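70 kDa protein (Xanthomonas sp., PDB 4B2N) is a dihaem c-type cytochrome that acts as a rubber oxygenase, cleaving polyisoprene processively with dioxygen. Local coordinates at residues 127-130 with 131-135; 221-224 with 225-229. All blocks are in the same frame, centred on the assembly; numbering follows the deposited sequence.

Interaction 1: 127-130 with 131-135; sequences LIRP and PDFEE
A type I beta turn from Pro-130 to Phe-133 leads the chain into helix 133-141, and it is closed by a single backbone hydrogen bond, from Phe-133 N to Pro-130 O at 3.1 Å. The bond is bent, with an N-H...O angle of 141°. The two consecutive prolines have no backbone N-H to give, and their rings restrict phi at both residues, which probably stiffens the start of the turn; CB of Pro-130 lies 3.8 Å from CD of Pro-131. Asp-132 occupies the N-cap position of the helix, yet its carboxylate makes no capping bond. With chi1 at 60°, CG sits between the backbone N and the carbonyl carbon, which brings OD1 back beside the CB and CG side of the Pro-130 ring, 3.4 Å from CB of Pro-130. The other oxygen, OD2, accepts a hydrogen bond from the backbone N of Ile-546, so the entrance to the helix is tied to a loop far along the sequence. On the other flank of the turn Arg-129 reaches Phe-133, four residues on. Its chain runs extended as far as CD and then bends at chi3, bringing NH1 over one face of the phenyl ring, offset toward the rim and 3.8 Å from CD2 of Phe-133. Guanidinium and ring planes stand 76° apart, and the ring carbon CD2 lies at the guanidinium edge. At 5.2 Å from CZ of Arg-129 to the Phe-133 ring centroid, the cation-pi attraction is weak at most. The firmer hold on this arginine is the carbonyl of His-118, which takes a hydrogen bond from NH1, while the ring of Phe-133 also meets that of Trp-124.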
loop_
_atom_site.group_PDB
_atom_site.type_symbol
_atom_site.label_atom_id
_atom_site.label_comp_id
_atom_site.label_asym_id
_atom_site.label_seq_id
_atom_site.Cartn_x
_atom_site.Cartn_y
_atom_site.Cartn_z
ATOM N N LEU A 127 5.110 18.317 29.541
ATOM C CA LEU A 127 5.163 17.813 30.906
ATOM C C LEU A 127 3.786 17.366 31.382
ATOM O O LEU A 127 3.714 16.467 32.202
ATOM C CB LEU A 127 5.683 18.873 31.877
ATOM C CG LEU A 127 7.138 19.287 31.636
ATOM C CD1 LEU A 127 7.476 20.561 32.428
ATOM C CD2 LEU A 127 8.092 18.175 32.057
ATOM N N ILE A 128 2.716 18.041 30.935
ATOM C CA ILE A 128 1.354 17.654 31.314
ATOM C C ILE A 128 0.433 17.575 30.086
ATOM O O ILE A 128 0.750 18.087 28.989
ATOM C CB ILE A 128 0.758 18.621 32.360
ATOM C CG1 ILE A 128 0.652 20.002 31.726
ATOM C CG2 ILE A 128 1.512 18.538 33.715
ATOM C CD1 ILE A 128 -0.311 20.913 32.465
ATOM N N ARG A 129 -0.683 16.893 30.231
ATOM C CA ARG A 129 -1.522 16.540 29.037
ATOM C C ARG A 129 -2.125 17.817 28.499
ATOM O O ARG A 129 -2.814 18.543 29.230
ATOM C CB ARG A 129 -2.670 15.603 29.456
ATOM C CG ARG A 129 -3.751 15.343 28.379
ATOM C CD ARG A 129 -4.914 14.473 28.904
ATOM N NE ARG A 129 -4.218 13.470 29.678
ATOM C CZ ARG A 129 -3.658 12.398 29.168
ATOM N NH1 ARG A 129 -3.832 12.053 27.868
ATOM N NH2 ARG A 129 -2.940 11.668 29.994
ATOM N N PRO A 130 -1.880 18.120 27.215
ATOM C CA PRO A 130 -2.526 19.291 26.709
ATOM C C PRO A 130 -4.013 18.971 26.352
ATOM O O PRO A 130 -4.356 17.810 26.185
ATOM C CB PRO A 130 -1.697 19.625 25.491
ATOM C CG PRO A 130 -1.287 18.250 24.964
ATOM C CD PRO A 130 -0.975 17.477 26.241
ATOM N N PRO A 131 -4.898 19.977 26.346
ATOM C CA PRO A 131 -6.320 19.610 26.204
ATOM C C PRO A 131 -6.630 19.288 24.772
ATOM O O PRO A 131 -7.700 18.724 24.495
ATOM C CB PRO A 131 -7.067 20.856 26.656
ATOM C CG PRO A 131 -6.092 21.989 26.499
ATOM C CD PRO A 131 -4.754 21.359 26.853
ATOM N N ASP A 132 -5.708 19.652 23.872
ATOM C CA ASP A 132 -5.845 19.203 22.459
ATOM C C ASP A 132 -5.047 17.915 22.122
ATOM O O ASP A 132 -4.746 17.634 20.950
ATOM C CB ASP A 132 -5.482 20.325 21.499
ATOM C CG ASP A 132 -4.032 20.806 21.677
ATOM O OD1 ASP A 132 -3.366 20.356 22.611
ATOM O OD2 ASP A 132 -3.595 21.601 20.836
ATOM N N PHE A 133 -4.731 17.109 23.156
ATOM C CA PHE A 133 -3.910 15.922 23.009
ATOM C C PHE A 133 -4.395 15.058 21.810
ATOM O O PHE A 133 -3.644 14.653 20.961
ATOM C CB PHE A 133 -4.001 15.092 24.289
ATOM C CG PHE A 133 -3.314 13.746 24.196
ATOM C CD1 PHE A 133 -1.923 13.664 24.129
ATOM C CD2 PHE A 133 -4.076 12.534 24.154
ATOM C CE1 PHE A 133 -1.302 12.405 24.046
ATOM C CE2 PHE A 133 -3.453 11.271 24.070
ATOM C CZ PHE A 133 -2.047 11.221 23.990
ATOM N N GLU A 134 -5.682 14.784 21.751
ATOM C CA GLU A 134 -6.161 13.832 20.774
ATOM C C GLU A 134 -5.918 14.388 19.349
ATOM O O GLU A 134 -5.416 13.705 18.448
ATOM C CB GLU A 134 -7.653 13.555 21.139
ATOM C CG GLU A 134 -8.194 12.278 20.552
ATOM C CD GLU A 134 -9.669 12.100 20.888
ATOM O OE1 GLU A 134 -10.059 12.165 22.097
ATOM O OE2 GLU A 134 -10.392 11.882 19.898
ATOM N N GLU A 135 -6.112 15.683 19.159
ATOM C CA GLU A 135 -5.760 16.296 17.892
ATOM C C GLU A 135 -4.260 16.300 17.599
ATOM O O GLU A 135 -3.852 16.118 16.458
ATOM C CB GLU A 135 -6.292 17.726 17.831
ATOM C CG GLU A 135 -5.885 18.450 16.537
ATOM C CD GLU A 135 -6.600 19.803 16.394
ATOM O OE1 GLU A 135 -6.344 20.743 17.170
ATOM O OE2 GLU A 135 -7.486 19.890 15.549
#

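Interaction 2: 221-224 with 225-229; sequences LASD and MFRTT
Arg-227 folds back over the C-terminal turn of helix 218-226 and forms a salt bridge with Asp-224, its NH2 standing 3.1 Å from OD1 of Asp-224. The carboxylate and guanidinium planes are nearly perpendicular, 87° apart, and NH2 meets OD1 from above the carboxylate plane. A bend at chi3 (-65°) turns the guanidinium back along the helix, where NH1 gives a weak hydrogen bond to OG of Ser-223 at the guanidinium edge. A water also bridges the Asp-224 and Arg-227 side chains, donating to Asp-224 OD1 at 2.7 Å and accepting from Arg-227 NH1. Asp-224 is buried, and its second oxygen, OD2, is held by Tyr-141 OH and a salt bridge to Arg-140, so two arginines probably stabilise its negative charge. Ser-223 OG is bonded in turn to Pro-616 O and Ile-618 N, which links this helix end to a loop far along the sequence.

The backbone shows the helix winding down. Phe-226 N still bonds to Ala-222 O at 2.9 Å, a regular i+4 to i helix bond, whereas Arg-227 N bonds to Asp-224 O, only three residues back, at 3.0 Å. One residue further on, N and OG1 of Thr-228 both donate to Met-225 O; the hydroxyl lies in the carbonyl plane, on a lone pair. On another flank of the helix, Leu-221 and Met-225 run side by side. Met-225 bends at chi2 (-70°) and chi3, and its methyl CE touches Leu-221 CD1 at 4.0 Å.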
loop_
_atom_site.group_PDB
_atom_site.type_symbol
_atom_site.label_atom_id
_atom_site.label_comp_id
_atom_site.label_asym_id
_atom_site.label_seq_id
_atom_site.Cartn_x
_atom_site.Cartn_y
_atom_site.Cartn_z
ATOM N N LEU A 221 6.174 7.606 14.750
ATOM C CA LEU A 221 5.350 6.820 15.725
ATOM C C LEU A 221 6.186 5.742 16.383
ATOM O O LEU A 221 6.142 5.559 17.614
ATOM C CB LEU A 221 4.226 6.170 14.932
ATOM C CG LEU A 221 3.233 5.290 15.680
ATOM C CD1 LEU A 221 2.388 6.146 16.583
ATOM C CD2 LEU A 221 2.412 4.525 14.612
ATOM N N ALA A 222 6.970 5.029 15.569
ATOM C CA ALA A 222 7.858 3.940 16.048
ATOM C C ALA A 222 8.876 4.511 17.059
ATOM O O ALA A 222 9.069 3.974 18.173
ATOM C CB ALA A 222 8.601 3.265 14.834
ATOM N N SER A 223 9.473 5.651 16.691
ATOM C CA SER A 223 10.466 6.295 17.572
ATOM C C SER A 223 9.862 6.689 18.906
ATOM O O SER A 223 10.417 6.303 20.003
ATOM C CB SER A 223 11.049 7.525 16.864
ATOM O OG SER A 223 11.983 8.107 17.728
ATOM N N ASP A 224 8.727 7.399 18.865
ATOM C CA ASP A 224 8.049 7.747 20.116
ATOM C C ASP A 224 7.718 6.500 20.924
ATOM O O ASP A 224 7.957 6.453 22.146
ATOM C CB ASP A 224 6.783 8.597 19.936
ATOM C CG ASP A 224 7.079 9.992 19.367
ATOM O OD1 ASP A 224 8.256 10.440 19.324
ATOM O OD2 ASP A 224 6.097 10.652 18.995
ATOM N N MET A 225 7.087 5.524 20.273
ATOM C CA MET A 225 6.556 4.354 21.013
ATOM C C MET A 225 7.689 3.566 21.675
ATOM O O MET A 225 7.529 3.008 22.803
ATOM C CB MET A 225 5.807 3.444 20.015
ATOM C CG MET A 225 4.555 4.064 19.467
ATOM S SD MET A 225 3.389 4.121 20.775
ATOM C CE MET A 225 1.891 3.930 19.823
ATOM N N PHE A 226 8.820 3.573 20.993
ATOM C CA PHE A 226 9.995 2.812 21.412
ATOM C C PHE A 226 10.439 3.322 22.786
ATOM O O PHE A 226 10.968 2.536 23.570
ATOM C CB PHE A 226 11.177 2.857 20.392
ATOM C CG PHE A 226 12.458 2.232 20.962
ATOM C CD1 PHE A 226 12.523 0.862 21.166
ATOM C CD2 PHE A 226 13.551 3.014 21.354
ATOM C CE1 PHE A 226 13.661 0.279 21.730
ATOM C CE2 PHE A 226 14.675 2.433 21.943
ATOM C CZ PHE A 226 14.732 1.077 22.117
ATOM N N ARG A 227 10.202 4.613 23.075
ATOM C CA ARG A 227 10.673 5.213 24.338
ATOM C C ARG A 227 9.654 5.083 25.449
ATOM O O ARG A 227 9.854 5.606 26.521
ATOM C CB ARG A 227 11.035 6.692 24.162
ATOM C CG ARG A 227 12.150 6.916 23.132
ATOM C CD ARG A 227 12.741 8.323 23.228
ATOM N NE ARG A 227 11.803 9.373 22.886
ATOM C CZ ARG A 227 11.379 9.647 21.639
ATOM N NH1 ARG A 227 11.775 8.944 20.561
ATOM N NH2 ARG A 227 10.535 10.640 21.462
ATOM N N THR A 228 8.517 4.429 25.187
ATOM C CA THR A 228 7.595 4.133 26.244
ATOM C C THR A 228 7.914 2.815 26.986
ATOM O O THR A 228 8.756 2.031 26.527
ATOM C CB THR A 228 6.129 4.091 25.702
ATOM O OG1 THR A 228 5.932 2.907 24.906
ATOM C CG2 THR A 228 5.757 5.419 24.958
ATOM N N THR A 229 7.220 2.546 28.101
ATOM C CA THR A 229 7.440 1.280 28.850
ATOM C C THR A 229 7.309 0.034 27.981
ATOM O O THR A 229 6.263 -0.174 27.342
ATOM C CB THR A 229 6.525 1.180 30.085
ATOM O OG1 THR A 229 6.841 2.292 30.894
ATOM C CG2 THR A 229 6.767 -0.102 30.915
HETATM O O HOH W 1 10.888 10.676 18.826
#

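Overall arrangement
The two contacts follow in series along the chain and lie on the same side of its centre, with their own centres about 17 Å apart and nearest atoms about 9 Å apart. Interaction 1 marks the entry to helix 133-141 and interaction 2 the exit from helix 218-226. The far end of the first helix connects them, since Arg-140 and Tyr-141 bind Asp-224, and Trp-124 touches both Phe-133 and Asp-224. Interaction 1 lies away from the haem-binding sites. Interaction 2 is closer to a haem: the side chain of Leu-221 is about 8 Å from a bound haem c and about 8 Å from the side chain of haem-linked Cys-194.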